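Local coordinates for protein oxidoreductase (Ralstonia eutropha, PDB 3HJ9) that binds flavin mononucleotide and probably works as an FMN-dependent oxidoreductase of the nitroreductase family, at residues Arg27-Pro32 with His112-Lys117; Pro59-Gln64 with Ile211-Ser216. One frame throughout, in Å; residues are numbered along the deposited sequence.

Contact 1: residues Arg27-Pro32 with His112-Lys117; sequences RVITLP and HCLELK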
loop_
_atom_site.group_PDB
_atom_site.type_symbol
_atom_site.label_atom_id
_atom_site.label_comp_id
_atom_site.label_asym_id
_atom_site.label_seq_id
_atom_site.Cartn_x
_atom_site.Cartn_y
_atom_site.Cartn_z
ATOM N N ARG A 27 -9.868 -11.112 -27.150
ATOM C CA ARG A 27 -9.671 -9.659 -27.148
ATOM C C ARG A 27 -10.144 -8.996 -25.840
ATOM O O ARG A 27 -9.485 -8.086 -25.331
ATOM C CB ARG A 27 -10.346 -9.027 -28.384
ATOM C CG ARG A 27 -10.005 -7.575 -28.561
ATOM C CD ARG A 27 -10.351 -7.044 -29.939
ATOM N NE ARG A 27 -10.000 -5.627 -29.986
ATOM C CZ ARG A 27 -10.724 -4.632 -29.447
ATOM N NH1 ARG A 27 -11.893 -4.861 -28.819
ATOM N NH2 ARG A 27 -10.279 -3.374 -29.545
ATOM N N VAL A 28 -11.276 -9.477 -25.316
ATOM C CA VAL A 28 -11.853 -8.994 -24.072
ATOM C C VAL A 28 -12.310 -10.169 -23.220
ATOM O O VAL A 28 -12.929 -11.085 -23.740
ATOM C CB VAL A 28 -13.086 -8.087 -24.324
ATOM C CG1 VAL A 28 -13.712 -7.623 -23.011
ATOM C CG2 VAL A 28 -12.713 -6.906 -25.175
ATOM N N ILE A 29 -11.975 -10.156 -21.928
ATOM C CA ILE A 29 -12.510 -11.127 -20.974
ATOM C C ILE A 29 -13.439 -10.321 -20.044
ATOM O O ILE A 29 -12.977 -9.395 -19.378
ATOM C CB ILE A 29 -11.439 -11.864 -20.161
ATOM C CG1 ILE A 29 -10.485 -12.637 -21.081
ATOM C CG2 ILE A 29 -12.105 -12.850 -19.186
ATOM C CD1 ILE A 29 -9.307 -13.266 -20.360
ATOM N N THR A 30 -14.744 -10.631 -20.078
ATOM C CA THR A 30 -15.722 -9.975 -19.203
ATOM C C THR A 30 -15.658 -10.700 -17.861
ATOM O O THR A 30 -15.514 -11.924 -17.804
ATOM C CB THR A 30 -17.140 -10.000 -19.783
ATOM O OG1 THR A 30 -17.472 -11.342 -20.144
ATOM C CG2 THR A 30 -17.227 -9.106 -21.022
ATOM N N LEU A 31 -15.730 -9.944 -16.786
ATOM C CA LEU A 31 -15.637 -10.473 -15.434
ATOM C C LEU A 31 -16.999 -10.350 -14.745
ATOM O O LEU A 31 -17.708 -9.360 -14.962
ATOM C CB LEU A 31 -14.604 -9.667 -14.660
ATOM C CG LEU A 31 -13.178 -9.651 -15.209
ATOM C CD1 LEU A 31 -12.388 -8.566 -14.542
ATOM C CD2 LEU A 31 -12.497 -11.036 -15.014
ATOM N N PRO A 32 -17.356 -11.329 -13.884
ATOM C CA PRO A 32 -18.641 -11.225 -13.178
ATOM C C PRO A 32 -18.604 -10.148 -12.107
ATOM O O PRO A 32 -17.506 -9.740 -11.670
ATOM C CB PRO A 32 -18.815 -12.626 -12.574
ATOM C CG PRO A 32 -17.436 -13.105 -12.379
ATOM C CD PRO A 32 -16.682 -12.603 -13.564
ATOM N N HIS A 112 -15.016 -3.156 -15.687
ATOM C CA HIS A 112 -14.677 -4.376 -14.991
ATOM C C HIS A 112 -14.444 -5.523 -15.972
ATOM O O HIS A 112 -15.160 -6.502 -15.985
ATOM C CB HIS A 112 -15.727 -4.704 -13.922
ATOM C CG HIS A 112 -15.338 -5.822 -13.004
ATOM N ND1 HIS A 112 -14.175 -5.805 -12.266
ATOM C CD2 HIS A 112 -15.974 -6.974 -12.679
ATOM C CE1 HIS A 112 -14.092 -6.913 -11.554
ATOM N NE2 HIS A 112 -15.168 -7.639 -11.789
ATOM N N CYS A 113 -13.482 -5.314 -16.856
ATOM C CA CYS A 113 -13.094 -6.327 -17.806
ATOM C C CYS A 113 -11.604 -6.217 -18.093
ATOM O O CYS A 113 -10.973 -5.218 -17.731
ATOM C CB CYS A 113 -13.907 -6.174 -19.085
ATOM S SG CYS A 113 -13.552 -4.657 -19.892
ATOM N N LEU A 114 -11.105 -7.235 -18.786
ATOM C CA LEU A 114 -9.707 -7.362 -19.223
ATOM C C LEU A 114 -9.622 -7.168 -20.756
ATOM O O LEU A 114 -10.372 -7.768 -21.492
ATOM C CB LEU A 114 -9.182 -8.744 -18.822
ATOM C CG LEU A 114 -9.032 -9.076 -17.321
ATOM C CD1 LEU A 114 -8.723 -10.578 -17.112
ATOM C CD2 LEU A 114 -7.969 -8.201 -16.764
ATOM N N GLU A 115 -8.722 -6.301 -21.201
ATOM C CA GLU A 115 -8.488 -5.974 -22.617
ATOM C C GLU A 115 -7.096 -6.490 -22.966
ATOM O O GLU A 115 -6.147 -6.222 -22.234
ATOM C CB GLU A 115 -8.528 -4.462 -22.816
ATOM C CG GLU A 115 -9.879 -3.834 -22.537
ATOM C CD GLU A 115 -9.925 -2.293 -22.790
ATOM O OE1 GLU A 115 -10.828 -1.859 -23.550
ATOM O OE2 GLU A 115 -9.072 -1.524 -22.260
ATOM N N LEU A 116 -6.992 -7.263 -24.046
ATOM C CA LEU A 116 -5.708 -7.850 -24.486
ATOM C C LEU A 116 -4.690 -6.761 -24.872
ATOM O O LEU A 116 -5.016 -5.845 -25.622
ATOM C CB LEU A 116 -5.926 -8.852 -25.631
ATOM C CG LEU A 116 -4.719 -9.640 -26.171
ATOM C CD1 LEU A 116 -4.144 -10.547 -25.091
ATOM C CD2 LEU A 116 -5.159 -10.424 -27.423
ATOM N N LYS A 117 -3.516 -6.839 -24.264
ATOM C CA LYS A 117 -2.356 -5.966 -24.513
ATOM C C LYS A 117 -1.334 -6.742 -25.356
ATOM O O LYS A 117 -0.748 -6.171 -26.276
ATOM C CB LYS A 117 -1.714 -5.535 -23.189
ATOM C CG LYS A 117 -0.502 -4.591 -23.299
ATOM C CD LYS A 117 -0.878 -3.200 -23.888
ATOM C CE LYS A 117 0.373 -2.458 -24.285
ATOM N NZ LYS A 117 0.164 -1.204 -25.044
HETATM O O HOH W 1 -17.733 -6.905 -16.463
#
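Strand 28-30 pairs antiparallel with strand 113-116 at one margin of the central sheet, where I29 and L114 form a hydrogen-bonded pair: I29 N to L114 O and L114 N to I29 O are both 2.9 Å, the latter nearly straight at 176°. Non-hydrogen-bonded pairs flank it, V28 with E115 and T30 with C113, and the ladder continues with L116 N donating to R27 O at 2.9 Å. In the second kind of pair the strands also meet through C-H groups, V28 CA lying 3.2 Å from L114 O.

Within this chain, 28-30 is one of the two edge strands of the antiparallel sheet, and its two faces differ. The branched I29 suits an extended backbone, and its CB meets L114 CB on the face turned to helix 62-73, where L114 touches L69. The other face carries V28, T30, C113 and E115, with E115 salt-bridged to R106 of the next strand.

Past the ladder, L31 and H112 cross at about a right angle. L31 CD1 sits over one face of the imidazole, 3.9 Å from the ring centroid, in a CH-pi contact. At the ring's edge NE2 makes a weak bond of 3.1 Å to P32 O, bent to 124°. Histidine suits the place because both ring nitrogens find polar partners: S66 OG bonds NE2, and P32 O as well, while Y107 OH holds ND1. H112 and C113 together face D108 in a G1 beta bulge. One water lies within hydrogen-bonding distance of L31 O (2.9 Å) and H112 O (2.6 Å), bridging the two backbones where direct pairing has ended.

Contact 2: residues Pro59-Gln64 with Ile211-Ser216; sequences PLPLKQ and IGRAAS
R213 and L60 dominate this contact, one polar and near the surface, the other apolar and turned inward. The arginine reaches back from the C-terminal end of the 203-212 region toward the start of helix 62-73, and chi3 (-81°) turns NE out of line with the extended part before it. The guanidinium meets its neighbours mainly by its edge. NH2 lies 2.9 Å from P59 O, close to the guanidinium plane, and P61 CD is packed against the same edge at 4.0 Å from NH2. On the NH1 side, Q64 OE1 lies in the guanidinium plane at 3.5 Å from NH1, although the amide plane itself is turned 43° away. A water accepts from R213 NH1 at 3.1 Å and, weakly, from Q64 NE2, so that the two side chains also meet through solvent. Arginine suits this place because its long chain carries the guanidinium to the 59-64 segment, and its flat end, with several N-H groups, can lie close to P59 O and Q64 OE1 and donate to the water.

P61 occupies the N-cap of helix 62-73; a proline is tolerated there because the missing N-H costs the helix nothing, and P61 O takes a weak bond from Q64 N. The contact thus joins the entry to this helix with the end of the long sheet strand 203-212.

L60 sends its two methyls to successive residues of that strand. CD2 meets I211 CG2 at 4.2 Å, the side chains crossing at about a right angle, while CD1 rests 4.2 Å from G212 CA, where the glycine presents bare backbone. L68 of the helix and L137 of the adjacent strand touch both L60 and I211, extending this apolar cluster into the core.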
loop_
_atom_site.group_PDB
_atom_site.type_symbol
_atom_site.label_atom_id
_atom_site.label_comp_id
_atom_site.label_asym_id
_atom_site.label_seq_id
_atom_site.Cartn_x
_atom_site.Cartn_y
_atom_site.Cartn_z
ATOM N N PRO A 59 -5.429 -22.674 -12.258
ATOM C CA PRO A 59 -5.848 -21.260 -12.443
ATOM C C PRO A 59 -6.856 -20.799 -11.408
ATOM O O PRO A 59 -7.515 -21.615 -10.814
ATOM C CB PRO A 59 -6.483 -21.266 -13.845
ATOM C CG PRO A 59 -6.898 -22.640 -14.057
ATOM C CD PRO A 59 -5.845 -23.497 -13.413
ATOM N N LEU A 60 -6.943 -19.493 -11.162
ATOM C CA LEU A 60 -7.984 -18.972 -10.275
ATOM C C LEU A 60 -9.310 -19.101 -11.051
ATOM O O LEU A 60 -9.333 -18.875 -12.276
ATOM C CB LEU A 60 -7.757 -17.500 -9.901
ATOM C CG LEU A 60 -6.715 -17.124 -8.843
ATOM C CD1 LEU A 60 -5.368 -17.671 -9.150
ATOM C CD2 LEU A 60 -6.649 -15.625 -8.690
ATOM N N PRO A 61 -10.413 -19.470 -10.363
ATOM C CA PRO A 61 -11.699 -19.422 -11.062
ATOM C C PRO A 61 -12.017 -17.971 -11.414
ATOM O O PRO A 61 -11.490 -17.033 -10.774
ATOM C CB PRO A 61 -12.705 -19.989 -10.048
ATOM C CG PRO A 61 -11.986 -20.111 -8.751
ATOM C CD PRO A 61 -10.525 -19.998 -8.994
ATOM N N LEU A 62 -12.871 -17.788 -12.410
ATOM C CA LEU A 62 -13.224 -16.452 -12.894
ATOM C C LEU A 62 -13.732 -15.532 -11.778
ATOM O O LEU A 62 -13.401 -14.346 -11.773
ATOM C CB LEU A 62 -14.243 -16.540 -14.041
ATOM C CG LEU A 62 -14.474 -15.294 -14.891
ATOM C CD1 LEU A 62 -13.206 -14.881 -15.640
ATOM C CD2 LEU A 62 -15.609 -15.603 -15.869
ATOM N N LYS A 63 -14.498 -16.084 -10.830
ATOM C CA LYS A 63 -14.998 -15.321 -9.666
ATOM C C LYS A 63 -13.853 -14.724 -8.848
ATOM O O LYS A 63 -13.933 -13.572 -8.433
ATOM C CB LYS A 63 -15.876 -16.198 -8.747
ATOM C CG LYS A 63 -16.580 -15.455 -7.552
ATOM C CD LYS A 63 -17.399 -16.443 -6.684
ATOM C CE LYS A 63 -18.080 -15.800 -5.458
ATOM N NZ LYS A 63 -17.136 -15.116 -4.528
ATOM N N GLN A 64 -12.804 -15.515 -8.617
ATOM C CA GLN A 64 -11.651 -15.066 -7.862
ATOM C C GLN A 64 -10.819 -14.075 -8.651
ATOM O O GLN A 64 -10.381 -13.085 -8.079
ATOM C CB GLN A 64 -10.783 -16.205 -7.348
ATOM C CG GLN A 64 -11.385 -16.949 -6.166
ATOM C CD GLN A 64 -10.406 -17.930 -5.527
ATOM O OE1 GLN A 64 -9.384 -18.293 -6.126
ATOM N NE2 GLN A 64 -10.728 -18.383 -4.310
ATOM N N ILE A 211 0.570 -14.341 -7.924
ATOM C CA ILE A 211 -0.584 -14.855 -7.189
ATOM C C ILE A 211 -1.016 -16.244 -7.641
ATOM O O ILE A 211 -0.978 -16.564 -8.831
ATOM C CB ILE A 211 -1.762 -13.830 -7.321
ATOM C CG1 ILE A 211 -1.404 -12.530 -6.590
ATOM C CG2 ILE A 211 -3.109 -14.412 -6.790
ATOM C CD1 ILE A 211 -2.394 -11.401 -6.728
ATOM N N GLY A 212 -1.384 -17.066 -6.664
ATOM C CA GLY A 212 -1.943 -18.385 -6.879
ATOM C C GLY A 212 -2.214 -19.123 -5.580
ATOM O O GLY A 212 -1.978 -18.568 -4.487
ATOM N N ARG A 213 -2.733 -20.351 -5.675
ATOM C CA ARG A 213 -2.857 -21.199 -4.499
ATOM C C ARG A 213 -1.444 -21.559 -4.071
ATOM O O ARG A 213 -0.594 -21.824 -4.912
ATOM C CB ARG A 213 -3.689 -22.479 -4.732
ATOM C CG ARG A 213 -5.153 -22.299 -4.371
ATOM C CD ARG A 213 -6.102 -23.443 -4.756
ATOM N NE ARG A 213 -6.510 -23.408 -6.173
ATOM C CZ ARG A 213 -7.357 -22.515 -6.749
ATOM N NH1 ARG A 213 -7.911 -21.467 -6.068
ATOM N NH2 ARG A 213 -7.637 -22.642 -8.055
ATOM N N ALA A 214 -1.209 -21.563 -2.760
ATOM C CA ALA A 214 0.082 -21.941 -2.184
ATOM C C ALA A 214 0.350 -23.399 -2.525
ATOM O O ALA A 214 -0.587 -24.170 -2.602
ATOM C CB ALA A 214 0.085 -21.735 -0.650
ATOM N N ALA A 215 1.620 -23.757 -2.739
ATOM C CA ALA A 215 2.031 -25.151 -3.049
ATOM C C ALA A 215 1.635 -26.130 -1.940
ATOM O O ALA A 215 1.533 -25.743 -0.781
ATOM C CB ALA A 215 3.521 -25.227 -3.310
ATOM N N SER A 216 1.415 -27.392 -2.310
ATOM C CA SER A 216 0.953 -28.437 -1.377
ATOM C C SER A 216 1.923 -28.909 -0.273
ATOM O O SER A 216 1.476 -29.613 0.639
ATOM C CB SER A 216 0.457 -29.660 -2.167
ATOM O OG SER A 216 -0.600 -29.283 -3.038
HETATM O O HOH W 2 -8.882 -21.044 -3.194
#

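How the contacts relate
From the N terminus, the chain first lays down 27-32, then 59-64, which ends in the first turn of helix 62-73. It next reaches 112-117, where contact 1 closes a loop of 79 intervening residues, and finally 211-216, where contact 2 closes one of 146. Since the segments alternate along the sequence, the two loops cross. Both contacts reach the same antiparallel sheet: contact 1 adds the edge strand 28-30, and contact 2 ties the end of strand 203-212 to the helix start. Their centres are about 18 Å apart, yet L62 links them, its CG packing 3.7 Å from P32 CD and its CD1 4.0 Å from L31 CD2.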